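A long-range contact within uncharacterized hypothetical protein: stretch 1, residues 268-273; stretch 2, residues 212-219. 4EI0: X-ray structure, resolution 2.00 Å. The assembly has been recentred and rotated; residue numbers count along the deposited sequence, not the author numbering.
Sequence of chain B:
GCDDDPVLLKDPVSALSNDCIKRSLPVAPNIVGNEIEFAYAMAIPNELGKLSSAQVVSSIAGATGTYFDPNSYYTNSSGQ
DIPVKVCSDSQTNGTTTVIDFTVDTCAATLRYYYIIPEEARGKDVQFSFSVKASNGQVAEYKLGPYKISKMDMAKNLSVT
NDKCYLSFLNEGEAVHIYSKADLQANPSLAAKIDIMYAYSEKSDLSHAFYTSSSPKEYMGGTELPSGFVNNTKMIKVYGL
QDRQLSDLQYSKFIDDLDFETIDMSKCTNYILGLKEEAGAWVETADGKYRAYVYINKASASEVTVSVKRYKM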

ATOM      1  N   THR B 268     -13.387 -54.707  -2.898  1.00 56.26           N
ATOM      2  CA  THR B 268     -14.694 -55.275  -3.169  1.00 54.78           C
ATOM      3  C   THR B 268     -15.087 -54.978  -4.622  1.00 51.49           C
ATOM      4  O   THR B 268     -14.455 -54.101  -5.300  1.00 49.91           O
ATOM      5  CB  THR B 268     -15.730 -54.743  -2.145  1.00 63.48           C
ATOM      6  OG1 THR B 268     -16.972 -55.407  -2.344  1.00 81.36           O
ATOM      7  CG2 THR B 268     -15.951 -53.236  -2.248  1.00 52.89           C
ATOM      8  N   ASN B 269     -16.133 -55.657  -5.106  1.00 50.65           N
ATOM      9  CA  ASN B 269     -16.634 -55.409  -6.474  1.00 50.99           C
ATOM     10  C   ASN B 269     -17.998 -54.720  -6.541  1.00 54.24           C
ATOM     11  O   ASN B 269     -18.629 -54.700  -7.586  1.00 56.13           O
ATOM     12  CB  ASN B 269     -16.657 -56.701  -7.275  1.00 50.61           C
ATOM     13  CG  ASN B 269     -17.562 -57.747  -6.640  1.00 54.02           C
ATOM     14  OD1 ASN B 269     -18.216 -57.494  -5.649  1.00 62.34           O
ATOM     15  ND2 ASN B 269     -17.574 -58.922  -7.203  1.00 70.51           N
ATOM     16  N   TYR B 270     -18.451 -54.171  -5.424  1.00 49.80           N
ATOM     17  CA  TYR B 270     -19.628 -53.292  -5.401  1.00 48.54           C
ATOM     18  C   TYR B 270     -19.542 -52.429  -4.164  1.00 50.56           C
ATOM     19  O   TYR B 270     -18.908 -52.818  -3.188  1.00 60.79           O
ATOM     20  CB  TYR B 270     -20.951 -54.073  -5.388  1.00 51.28           C
ATOM     21  CG  TYR B 270     -21.219 -54.798  -4.065  1.00 55.44           C
ATOM     22  CD1 TYR B 270     -20.588 -55.999  -3.772  1.00 61.75           C
ATOM     23  CD2 TYR B 270     -22.043 -54.248  -3.096  1.00 65.97           C
ATOM     24  CE1 TYR B 270     -20.792 -56.643  -2.560  1.00 62.26           C
ATOM     25  CE2 TYR B 270     -22.255 -54.885  -1.885  1.00 62.78           C
ATOM     26  CZ  TYR B 270     -21.619 -56.082  -1.627  1.00 70.02           C
ATOM     27  OH  TYR B 270     -21.806 -56.742  -0.446  1.00 69.74           O
ATOM     28  N   ILE B 271     -20.159 -51.250  -4.206  1.00 46.01           N
ATOM     29  CA  ILE B 271     -20.293 -50.355  -3.047  1.00 45.08           C
ATOM     30  C   ILE B 271     -21.748 -49.887  -2.944  1.00 55.47           C
ATOM     31  O   ILE B 271     -22.331 -49.443  -3.925  1.00 55.37           O
ATOM     32  CB  ILE B 271     -19.400 -49.127  -3.166  1.00 46.31           C
ATOM     33  CG1 ILE B 271     -17.912 -49.542  -3.088  1.00 50.79           C
ATOM     34  CG2 ILE B 271     -19.760 -48.116  -2.073  1.00 51.98           C
ATOM     35  CD1 ILE B 271     -16.992 -48.363  -3.345  1.00 56.43           C
ATOM     36  N   LEU B 272     -22.319 -49.989  -1.758  1.00 48.73           N
ATOM     37  CA  LEU B 272     -23.695 -49.544  -1.479  1.00 56.16           C
ATOM     38  C   LEU B 272     -23.654 -48.352  -0.517  1.00 60.53           C
ATOM     39  O   LEU B 272     -22.632 -48.088   0.106  1.00 55.05           O
ATOM     40  CB  LEU B 272     -24.534 -50.686  -0.863  1.00 55.94           C
ATOM     41  CG  LEU B 272     -24.567 -52.037  -1.630  1.00 52.99           C
ATOM     42  CD1 LEU B 272     -25.343 -53.129  -0.945  1.00 54.00           C
ATOM     43  CD2 LEU B 272     -25.114 -51.869  -3.045  1.00 50.38           C
ATOM     44  N   GLY B 273     -24.765 -47.632  -0.399  1.00 60.69           N
ATOM     45  CA  GLY B 273     -24.877 -46.547   0.558  1.00 52.36           C
ATOM     46  C   GLY B 273     -23.902 -45.400   0.445  1.00 65.80           C
ATOM     47  O   GLY B 273     -23.457 -44.866   1.453  1.00 62.75           O
TER
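Stretch 2 212-219: SSSPKEYM

Stretch 1 forms a weakly bonded strand from about 270 to 273, which continues later in the chain; Tyr270, Ile271 and Leu272 have extended phi/psi values (-158/154, -132/131 and -113/165), whereas Gly273 takes a positive phi of 59°. Stretch 2 is not a partner strand. It is loop through Pro215, with extended phi/psi values at Ser214 and Pro215 (-55/139 and -72/135), and then tightens into a 3-10 segment at 216-217, where Tyr218 N donates to Pro215 O at 2.9 Å and Met219 N to Lys216 O at 3.1 Å. The backbones come nearest at Asn269 and Ser214, whose CA atoms are 5.3 Å apart, and no backbone-to-backbone hydrogen bond joins the two stretches. Contacts advance in the same sense along both, from Asn269 against Ser213 and Ser214 to Leu272 against Tyr218, and together bury 345 Å², both sides summed.

The polar end is held by two hydrogen bonds. Ser214 OG donates to Asn269 O at 2.6 Å, a short bond that ties a side chain to the backbone of the loop residue just before the strand. Asn269, with chi1 at 60° (p), directs ND2 to Ser213 OG at 3.3 Å with an N-H...acceptor angle of 150°; ND2 is nearer to Ser213 O, at 3.0 Å, but the angle there is too poor for a hydrogen bond.

Further along, the alternation of the extended backbone points the CA-to-CB bonds of Tyr270 and Leu272 toward stretch 2 and that of Ile271 away. The Tyr270 and Tyr218 rings form an offset stack, with centroids 4.7 Å apart and planes at 9°; the displacement brings Tyr270 OH over a face of the Tyr218 ring, 3.5 Å from Tyr218 CE2. Tyr270 CD1 also meets Pro215 CD at 3.7 Å. Leu272 CD1 extends the apolar patch, 4.1 Å from Tyr218 CD1, while Leu272 CD2 packs against the backbone at Tyr218 O, 3.6 Å away.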

ATOM      1  N   SER B 212     -18.363 -55.221 -13.344  1.00 58.33           N
ATOM      2  CA  SER B 212     -18.751 -56.412 -14.130  1.00 64.44           C
ATOM      3  C   SER B 212     -19.160 -57.597 -13.263  1.00 64.28           C
ATOM      4  O   SER B 212     -20.089 -58.311 -13.593  1.00 66.19           O
ATOM      5  CB  SER B 212     -17.625 -56.858 -15.073  1.00 65.22           C
ATOM      6  OG  SER B 212     -16.537 -57.372 -14.319  1.00 78.20           O
ATOM      7  N   SER B 213     -18.465 -57.809 -12.153  1.00 66.19           N
ATOM      8  CA  SER B 213     -18.738 -58.979 -11.333  1.00 63.04           C
ATOM      9  C   SER B 213     -19.589 -58.661 -10.106  1.00 64.50           C
ATOM     10  O   SER B 213     -19.740 -59.489  -9.249  1.00 62.65           O
ATOM     11  CB  SER B 213     -17.417 -59.643 -10.943  1.00 54.87           C
ATOM     12  OG  SER B 213     -16.561 -58.712 -10.325  1.00 61.33           O
ATOM     13  N   SER B 214     -20.195 -57.477 -10.013  1.00 66.74           N
ATOM     14  CA  SER B 214     -21.044 -57.211  -8.843  1.00 64.91           C
ATOM     15  C   SER B 214     -22.109 -58.320  -8.726  1.00 66.91           C
ATOM     16  O   SER B 214     -22.649 -58.739  -9.730  1.00 69.78           O
ATOM     17  CB  SER B 214     -21.734 -55.848  -8.934  1.00 60.33           C
ATOM     18  OG  SER B 214     -20.823 -54.747  -8.922  1.00 53.00           O
ATOM     19  N   PRO B 215     -22.401 -58.809  -7.512  1.00 64.71           N
ATOM     20  CA  PRO B 215     -23.418 -59.872  -7.443  1.00 66.39           C
ATOM     21  C   PRO B 215     -24.833 -59.356  -7.700  1.00 64.37           C
ATOM     22  O   PRO B 215     -25.201 -58.308  -7.136  1.00 60.44           O
ATOM     23  CB  PRO B 215     -23.297 -60.404  -6.016  1.00 68.60           C
ATOM     24  CG  PRO B 215     -22.131 -59.708  -5.392  1.00 83.99           C
ATOM     25  CD  PRO B 215     -21.794 -58.508  -6.208  1.00 77.36           C
ATOM     26  N   LYS B 216     -25.597 -60.096  -8.524  1.00 66.21           N
ATOM     27  CA  LYS B 216     -26.986 -59.764  -8.894  1.00 67.87           C
ATOM     28  C   LYS B 216     -27.804 -59.460  -7.625  1.00 62.96           C
ATOM     29  O   LYS B 216     -28.587 -58.507  -7.590  1.00 70.80           O
ATOM     30  CB  LYS B 216     -27.613 -60.888  -9.750  1.00 62.66           C
ATOM     31  N   GLU B 217     -27.513 -60.190  -6.549  1.00 73.33           N
ATOM     32  CA  GLU B 217     -28.170 -59.999  -5.242  1.00 76.48           C
ATOM     33  C   GLU B 217     -28.179 -58.527  -4.763  1.00 81.41           C
ATOM     34  O   GLU B 217     -29.123 -58.107  -4.119  1.00 72.93           O
ATOM     35  CB  GLU B 217     -27.489 -60.851  -4.125  1.00 80.19           C
ATOM     36  CG  GLU B 217     -26.394 -61.860  -4.537  1.00 92.55           C
ATOM     37  CD  GLU B 217     -25.641 -62.434  -3.335  1.00111.63           C
ATOM     38  OE1 GLU B 217     -26.278 -62.679  -2.285  1.00112.50           O
ATOM     39  OE2 GLU B 217     -24.406 -62.636  -3.437  1.00108.11           O
ATOM     40  N   TYR B 218     -27.125 -57.752  -5.039  1.00 69.12           N
ATOM     41  CA  TYR B 218     -26.992 -56.400  -4.461  1.00 75.18           C
ATOM     42  C   TYR B 218     -27.302 -55.299  -5.454  1.00 68.83           C
ATOM     43  O   TYR B 218     -27.043 -54.123  -5.163  1.00 59.17           O
ATOM     44  CB  TYR B 218     -25.587 -56.188  -3.861  1.00 72.97           C
ATOM     45  CG  TYR B 218     -25.316 -57.138  -2.732  1.00 80.36           C
ATOM     46  CD1 TYR B 218     -26.073 -57.072  -1.559  1.00 87.48           C
ATOM     47  CD2 TYR B 218     -24.341 -58.126  -2.846  1.00 77.21           C
ATOM     48  CE1 TYR B 218     -25.864 -57.960  -0.523  1.00 81.26           C
ATOM     49  CE2 TYR B 218     -24.117 -59.018  -1.813  1.00 80.02           C
ATOM     50  CZ  TYR B 218     -24.887 -58.930  -0.659  1.00 84.52           C
ATOM     51  OH  TYR B 218     -24.679 -59.803   0.368  1.00 79.42           O
HETATM   52  N   MSE B 219     -27.858 -55.669  -6.615  1.00 67.66           N
HETATM   53  CA  MSE B 219     -28.031 -54.710  -7.710  1.00 69.76           C
HETATM   54  C   MSE B 219     -29.441 -54.158  -7.850  1.00 60.02           C
HETATM   55  O   MSE B 219     -29.662 -53.239  -8.627  1.00 61.34           O
HETATM   56  CB  MSE B 219     -27.537 -55.329  -9.009  1.00 63.40           C
HETATM   57  CG  MSE B 219     -26.024 -55.487  -9.028  1.00 56.53           C
HETATM   58 SE   MSE B 219     -25.330 -56.063 -10.746  0.75 72.49          SE
HETATM   59  CE  MSE B 219     -25.831 -54.447 -11.773  1.00 55.33           C
TER